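Local coordinates for protein putative dehydratase (Salmonella enterica subsp. enterica serovar Enteritidis, PDB 3TW9) that dehydrates D-gluconate to 2-dehydro-3-deoxy-D-gluconate with low activity in vitro, using one magnesium ion per subunit, at residues W308-C322 with L336-H350. Residues are numbered along the deposited sequence; the frame is centred on the assembly and turned at random.
Sequences WKPLIDNRLIDYIRC and LAVYSELNGVRTAWH
Leu336 lays its CD1 over the centre of the Trp308 six-membered ring, 3.5 Å from the centroid in a CH-pi contact, while CB of Lys309 lies over the rim of the opposite face. The edge of the same indole turns to a face of Tyr339 in an offset edge-to-face pair, planes at 65°. At the edge of the Tyr339 ring, and in its plane, lies Asp313 OD1, which accepts a very short bond of 2.5 Å from Tyr339 OH; the other carboxylate oxygen holds Lys309 in a salt bridge. CG of Tyr339 stands anti to the backbone N (chi1 -159°), which sends the ring as a knob between Trp308, Lys309, Ile312 and Asp313. Arg315 and Asn343 meet with guanidinium and amide nearly coplanar, NH1 giving OD1 a bent 2.8 Å bond. Across the interface Tyr339 OH is hydrogen-bonded to Asn343 ND2 of the second subunit, and the reverse pair repeats the bond, while Asn343 OD1 also takes Lys309 NZ of that subunit. Deeper in, Ile312 CD1 packs against Leu336 CD1, and the latter's CD2 reaches Cys322 SG at 3.8 Å.

The strands pair in parallel through Arg346 N to Asp318 O, Ile320 N to Arg346 O and Ala348 N to Ile320 O. Tyr319 and Arg346 run side by side, and NH2 meets the phenol OH at 2.8 Å, in the guanidinium plane; a water over the rim of one Tyr319 face joins Arg346 NE to Asp318 O. Beyond the strands, Arg321 NH1 reaches Ala348 O from above the carbonyl plane (2.9 Å), while NH2 forms salt bridges with Glu274, a magnesium ligand, and Glu377. This right-handed beta-alpha-beta unit of the enolase-superfamily barrel thus brings Arg321 and His350, both probably substrate-binding, to the C-terminal ends of adjacent strands, where the active site lies.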
loop_
_atom_site.group_PDB
_atom_site.type_symbol
_atom_site.label_atom_id
_atom_site.label_comp_id
_atom_site.label_asym_id
_atom_site.label_seq_id
_atom_site.Cartn_x
_atom_site.Cartn_y
_atom_site.Cartn_z
ATOM N N TRP C 308 6.277 13.494 -4.051
ATOM C CA TRP C 308 6.169 12.316 -4.914
ATOM C C TRP C 308 4.774 12.045 -5.479
ATOM O O TRP C 308 4.656 11.502 -6.590
ATOM C CB TRP C 308 6.758 11.074 -4.243
ATOM C CG TRP C 308 6.114 10.653 -2.943
ATOM C CD1 TRP C 308 6.613 10.843 -1.669
ATOM C CD2 TRP C 308 4.879 9.943 -2.788
ATOM N NE1 TRP C 308 5.751 10.285 -0.750
ATOM C CE2 TRP C 308 4.695 9.716 -1.419
ATOM C CE3 TRP C 308 3.917 9.456 -3.690
ATOM C CZ2 TRP C 308 3.578 9.035 -0.923
ATOM C CZ3 TRP C 308 2.818 8.787 -3.195
ATOM C CH2 TRP C 308 2.658 8.590 -1.822
ATOM N N LYS C 309 3.729 12.405 -4.724
ATOM C CA LYS C 309 2.346 12.089 -5.130
ATOM C C LYS C 309 1.861 12.687 -6.466
ATOM O O LYS C 309 1.340 11.913 -7.264
ATOM C CB LYS C 309 1.335 12.335 -3.994
ATOM C CG LYS C 309 -0.009 11.636 -4.176
ATOM C CD LYS C 309 -0.949 11.922 -3.008
ATOM C CE LYS C 309 -2.371 11.455 -3.307
ATOM N NZ LYS C 309 -3.036 12.108 -4.487
ATOM N N PRO C 310 2.044 14.005 -6.724
ATOM C CA PRO C 310 1.676 14.468 -8.074
ATOM C C PRO C 310 2.468 13.771 -9.171
ATOM O O PRO C 310 1.922 13.534 -10.226
ATOM C CB PRO C 310 2.028 15.955 -8.069
ATOM C CG PRO C 310 2.176 16.333 -6.640
ATOM C CD PRO C 310 2.613 15.109 -5.918
ATOM N N LEU C 311 3.731 13.422 -8.918
ATOM C CA LEU C 311 4.563 12.740 -9.934
ATOM C C LEU C 311 4.061 11.324 -10.219
ATOM O O LEU C 311 3.986 10.895 -11.382
ATOM C CB LEU C 311 6.034 12.674 -9.480
ATOM C CG LEU C 311 6.673 14.045 -9.254
ATOM C CD1 LEU C 311 8.159 13.871 -8.935
ATOM C CD2 LEU C 311 6.503 14.966 -10.461
ATOM N N ILE C 312 3.722 10.598 -9.162
ATOM C CA ILE C 312 3.274 9.206 -9.339
ATOM C C ILE C 312 1.818 9.183 -9.853
ATOM O O ILE C 312 1.514 8.388 -10.741
ATOM C CB ILE C 312 3.538 8.347 -8.085
ATOM C CG1 ILE C 312 5.054 8.228 -7.883
ATOM C CG2 ILE C 312 2.990 6.921 -8.253
ATOM C CD1 ILE C 312 5.435 7.632 -6.603
ATOM N N ASP C 313 0.985 10.122 -9.361
ATOM C CA ASP C 313 -0.425 10.318 -9.789
ATOM C C ASP C 313 -0.587 10.552 -11.251
ATOM O O ASP C 313 -1.613 10.150 -11.842
ATOM C CB ASP C 313 -1.132 11.502 -9.019
ATOM C CG ASP C 313 -1.784 11.041 -7.734
ATOM O OD1 ASP C 313 -1.804 9.839 -7.519
ATOM O OD2 ASP C 313 -2.264 11.875 -6.950
ATOM N N ASN C 314 0.406 11.218 -11.841
ATOM C CA ASN C 314 0.335 11.602 -13.225
ATOM C C ASN C 314 1.342 10.859 -14.067
ATOM O O ASN C 314 1.561 11.224 -15.222
ATOM C CB ASN C 314 0.532 13.106 -13.366
ATOM C CG ASN C 314 -0.649 13.877 -12.840
ATOM O OD1 ASN C 314 -1.717 13.860 -13.449
ATOM N ND2 ASN C 314 -0.481 14.527 -11.695
ATOM N N ARG C 315 1.970 9.849 -13.456
ATOM C CA ARG C 315 2.934 8.961 -14.157
ATOM C C ARG C 315 4.057 9.766 -14.836
ATOM O O ARG C 315 4.390 9.565 -16.015
ATOM C CB ARG C 315 2.175 7.995 -15.089
ATOM C CG ARG C 315 1.361 6.965 -14.252
ATOM C CD ARG C 315 0.179 6.323 -14.979
ATOM N NE ARG C 315 -0.842 7.311 -15.317
ATOM C CZ ARG C 315 -1.623 7.946 -14.438
ATOM N NH1 ARG C 315 -1.582 7.688 -13.132
ATOM N NH2 ARG C 315 -2.475 8.856 -14.877
ATOM N N LEU C 316 4.626 10.704 -14.079
ATOM C CA LEU C 316 5.642 11.631 -14.623
ATOM C C LEU C 316 7.059 11.137 -14.381
ATOM O O LEU C 316 8.037 11.760 -14.797
ATOM C CB LEU C 316 5.472 13.021 -13.993
ATOM C CG LEU C 316 4.165 13.748 -14.335
ATOM C CD1 LEU C 316 4.131 15.063 -13.589
ATOM C CD2 LEU C 316 4.031 13.994 -15.844
ATOM N N ILE C 317 7.163 10.017 -13.674
ATOM C CA ILE C 317 8.435 9.322 -13.480
ATOM C C ILE C 317 8.193 7.822 -13.641
ATOM O O ILE C 317 7.056 7.371 -13.560
ATOM C CB ILE C 317 9.053 9.556 -12.062
ATOM C CG1 ILE C 317 8.109 9.071 -10.969
ATOM C CG2 ILE C 317 9.388 11.023 -11.838
ATOM C CD1 ILE C 317 8.683 9.168 -9.532
ATOM N N ASP C 318 9.285 7.077 -13.820
ATOM C CA ASP C 318 9.240 5.635 -13.992
ATOM C C ASP C 318 9.883 4.877 -12.811
ATOM O O ASP C 318 9.613 3.701 -12.621
ATOM C CB ASP C 318 10.016 5.310 -15.250
ATOM C CG ASP C 318 9.490 6.060 -16.430
ATOM O OD1 ASP C 318 8.291 5.816 -16.763
ATOM O OD2 ASP C 318 10.235 6.896 -16.953
ATOM N N TYR C 319 10.691 5.571 -12.020
ATOM C CA TYR C 319 11.315 5.017 -10.811
ATOM C C TYR C 319 11.269 6.015 -9.673
ATOM O O TYR C 319 11.600 7.191 -9.871
ATOM C CB TYR C 319 12.802 4.628 -11.043
ATOM C CG TYR C 319 12.969 3.621 -12.103
ATOM C CD1 TYR C 319 13.007 2.247 -11.768
ATOM C CD2 TYR C 319 13.119 4.000 -13.454
ATOM C CE1 TYR C 319 13.173 1.298 -12.752
ATOM C CE2 TYR C 319 13.269 3.027 -14.453
ATOM C CZ TYR C 319 13.298 1.688 -14.081
ATOM O OH TYR C 319 13.455 0.716 -15.049
ATOM N N ILE C 320 10.937 5.523 -8.480
ATOM C CA ILE C 320 11.002 6.346 -7.245
ATOM C C ILE C 320 12.295 6.036 -6.437
ATOM O O ILE C 320 12.605 4.882 -6.215
ATOM C CB ILE C 320 9.670 6.229 -6.426
ATOM C CG1 ILE C 320 9.584 7.236 -5.255
ATOM C CG2 ILE C 320 9.310 4.810 -6.008
ATOM C CD1 ILE C 320 9.554 8.698 -5.698
ATOM N N ARG C 321 13.005 7.087 -6.032
ATOM C CA ARG C 321 14.394 6.997 -5.544
ATOM C C ARG C 321 14.551 7.360 -4.086
ATOM O O ARG C 321 15.658 7.650 -3.663
ATOM C CB ARG C 321 15.286 7.940 -6.382
ATOM C CG ARG C 321 15.488 7.536 -7.874
ATOM C CD ARG C 321 16.582 6.475 -7.988
ATOM N NE ARG C 321 17.887 6.997 -7.580
ATOM C CZ ARG C 321 18.821 6.356 -6.854
ATOM N NH1 ARG C 321 18.625 5.133 -6.350
ATOM N NH2 ARG C 321 19.980 6.979 -6.627
ATOM N N CYS C 322 13.469 7.361 -3.307
ATOM C CA CYS C 322 13.568 7.915 -1.936
ATOM C C CYS C 322 14.579 7.161 -1.092
ATOM O O CYS C 322 14.822 5.953 -1.273
ATOM C CB CYS C 322 12.214 7.932 -1.228
ATOM S SG CYS C 322 11.007 8.936 -2.146
ATOM N N LEU C 336 4.420 3.777 -0.209
ATOM C CA LEU C 336 4.845 4.457 -1.417
ATOM C C LEU C 336 5.121 3.431 -2.535
ATOM O O LEU C 336 4.762 3.652 -3.683
ATOM C CB LEU C 336 6.092 5.286 -1.104
ATOM C CG LEU C 336 6.886 5.934 -2.243
ATOM C CD1 LEU C 336 5.979 6.755 -3.164
ATOM C CD2 LEU C 336 7.928 6.822 -1.598
ATOM N N ALA C 337 5.751 2.314 -2.179
ATOM C CA ALA C 337 6.016 1.218 -3.134
ATOM C C ALA C 337 4.698 0.716 -3.739
ATOM O O ALA C 337 4.586 0.535 -4.943
ATOM C CB ALA C 337 6.730 0.066 -2.419
ATOM N N VAL C 338 3.701 0.530 -2.882
ATOM C CA VAL C 338 2.345 0.134 -3.302
ATOM C C VAL C 338 1.656 1.212 -4.156
ATOM O O VAL C 338 1.060 0.901 -5.190
ATOM C CB VAL C 338 1.456 -0.241 -2.061
ATOM C CG1 VAL C 338 -0.021 -0.311 -2.445
ATOM C CG2 VAL C 338 1.927 -1.557 -1.420
ATOM N N TYR C 339 1.770 2.483 -3.759
ATOM C CA TYR C 339 1.148 3.579 -4.531
ATOM C C TYR C 339 1.803 3.607 -5.932
ATOM O O TYR C 339 1.132 3.694 -6.936
ATOM C CB TYR C 339 1.330 4.933 -3.797
ATOM C CG TYR C 339 0.324 5.990 -4.241
ATOM C CD1 TYR C 339 -0.885 6.104 -3.598
ATOM C CD2 TYR C 339 0.595 6.855 -5.307
ATOM C CE1 TYR C 339 -1.833 7.033 -4.001
ATOM C CE2 TYR C 339 -0.346 7.816 -5.719
ATOM C CZ TYR C 339 -1.561 7.892 -5.038
ATOM O OH TYR C 339 -2.548 8.794 -5.400
ATOM N N SER C 340 3.118 3.435 -5.961
ATOM C CA SER C 340 3.885 3.290 -7.203
ATOM C C SER C 340 3.433 2.089 -8.057
ATOM O O SER C 340 3.201 2.238 -9.281
ATOM C CB SER C 340 5.374 3.247 -6.854
ATOM O OG SER C 340 5.747 4.507 -6.311
ATOM N N GLU C 341 3.215 0.943 -7.417
ATOM C CA GLU C 341 2.805 -0.306 -8.107
ATOM C C GLU C 341 1.534 -0.155 -8.939
ATOM O O GLU C 341 1.483 -0.589 -10.108
ATOM C CB GLU C 341 2.587 -1.417 -7.071
ATOM C CG GLU C 341 2.268 -2.769 -7.662
ATOM C CD GLU C 341 1.868 -3.768 -6.612
ATOM O OE1 GLU C 341 2.161 -3.532 -5.413
ATOM O OE2 GLU C 341 1.233 -4.777 -6.988
ATOM N N LEU C 342 0.525 0.480 -8.336
ATOM C CA LEU C 342 -0.768 0.638 -8.990
ATOM C C LEU C 342 -0.674 1.619 -10.155
ATOM O O LEU C 342 -1.507 1.577 -11.060
ATOM C CB LEU C 342 -1.854 1.041 -7.986
ATOM C CG LEU C 342 -2.135 -0.147 -7.056
ATOM C CD1 LEU C 342 -2.955 0.238 -5.815
ATOM C CD2 LEU C 342 -2.785 -1.291 -7.822
ATOM N N ASN C 343 0.350 2.477 -10.118
ATOM C CA ASN C 343 0.661 3.398 -11.227
ATOM C C ASN C 343 1.730 2.877 -12.179
ATOM O O ASN C 343 2.182 3.611 -13.029
ATOM C CB ASN C 343 1.069 4.760 -10.657
ATOM C CG ASN C 343 -0.136 5.552 -10.199
ATOM O OD1 ASN C 343 -0.906 5.998 -11.039
ATOM N ND2 ASN C 343 -0.339 5.677 -8.874
ATOM N N GLY C 344 2.141 1.615 -12.041
ATOM C CA GLY C 344 3.213 1.061 -12.934
ATOM C C GLY C 344 4.604 1.694 -12.755
ATOM O O GLY C 344 5.444 1.598 -13.634
ATOM N N VAL C 345 4.815 2.372 -11.630
ATOM C CA VAL C 345 6.084 3.022 -11.299
ATOM C C VAL C 345 6.900 2.018 -10.450
ATOM O O VAL C 345 6.346 1.347 -9.571
ATOM C CB VAL C 345 5.835 4.362 -10.569
ATOM C CG1 VAL C 345 7.119 4.964 -10.042
ATOM C CG2 VAL C 345 5.104 5.392 -11.539
ATOM N N ARG C 346 8.201 1.892 -10.729
ATOM C CA ARG C 346 9.001 0.898 -9.997
ATOM C C ARG C 346 9.901 1.529 -8.915
ATOM O O ARG C 346 10.136 2.741 -8.898
ATOM C CB ARG C 346 9.793 0.044 -11.007
ATOM C CG ARG C 346 8.839 -0.702 -11.949
ATOM C CD ARG C 346 9.516 -1.869 -12.643
ATOM N NE ARG C 346 10.657 -1.426 -13.480
ATOM C CZ ARG C 346 11.516 -2.296 -14.022
ATOM N NH1 ARG C 346 11.330 -3.599 -13.813
ATOM N NH2 ARG C 346 12.519 -1.901 -14.773
ATOM N N THR C 347 10.367 0.720 -7.978
ATOM C CA THR C 347 11.161 1.253 -6.855
ATOM C C THR C 347 12.659 1.277 -7.152
ATOM O O THR C 347 13.174 0.425 -7.871
ATOM C CB THR C 347 10.860 0.493 -5.560
ATOM O OG1 THR C 347 11.398 -0.835 -5.644
ATOM C CG2 THR C 347 9.356 0.451 -5.303
ATOM N N ALA C 348 13.347 2.288 -6.633
ATOM C CA ALA C 348 14.811 2.364 -6.774
ATOM C C ALA C 348 15.341 3.061 -5.540
ATOM O O ALA C 348 15.958 4.129 -5.619
ATOM C CB ALA C 348 15.222 3.063 -8.067
ATOM N N TRP C 349 15.161 2.403 -4.401
ATOM C CA TRP C 349 15.523 3.064 -3.115
ATOM C C TRP C 349 16.965 3.527 -3.116
ATOM O O TRP C 349 17.849 2.856 -3.680
ATOM C CB TRP C 349 15.322 2.123 -1.959
ATOM C CG TRP C 349 13.954 1.522 -1.889
ATOM C CD1 TRP C 349 13.659 0.183 -1.855
ATOM C CD2 TRP C 349 12.683 2.220 -1.826
ATOM N NE1 TRP C 349 12.295 0.006 -1.773
ATOM C CE2 TRP C 349 11.673 1.229 -1.756
ATOM C CE3 TRP C 349 12.307 3.582 -1.828
ATOM C CZ2 TRP C 349 10.299 1.545 -1.674
ATOM C CZ3 TRP C 349 10.930 3.905 -1.770
ATOM C CH2 TRP C 349 9.948 2.882 -1.675
ATOM N N HIS C 350 17.201 4.678 -2.488
ATOM C CA HIS C 350 18.523 5.259 -2.437
ATOM C C HIS C 350 19.487 4.317 -1.711
ATOM O O HIS C 350 19.166 3.825 -0.637
ATOM C CB HIS C 350 18.467 6.610 -1.741
ATOM C CG HIS C 350 19.651 7.478 -2.017
ATOM N ND1 HIS C 350 20.110 8.404 -1.104
ATOM C CD2 HIS C 350 20.494 7.538 -3.078
ATOM C CE1 HIS C 350 21.173 9.012 -1.601
ATOM N NE2 HIS C 350 21.416 8.520 -2.803
HETATM O O HOH W 1 10.176 1.388 -14.373
#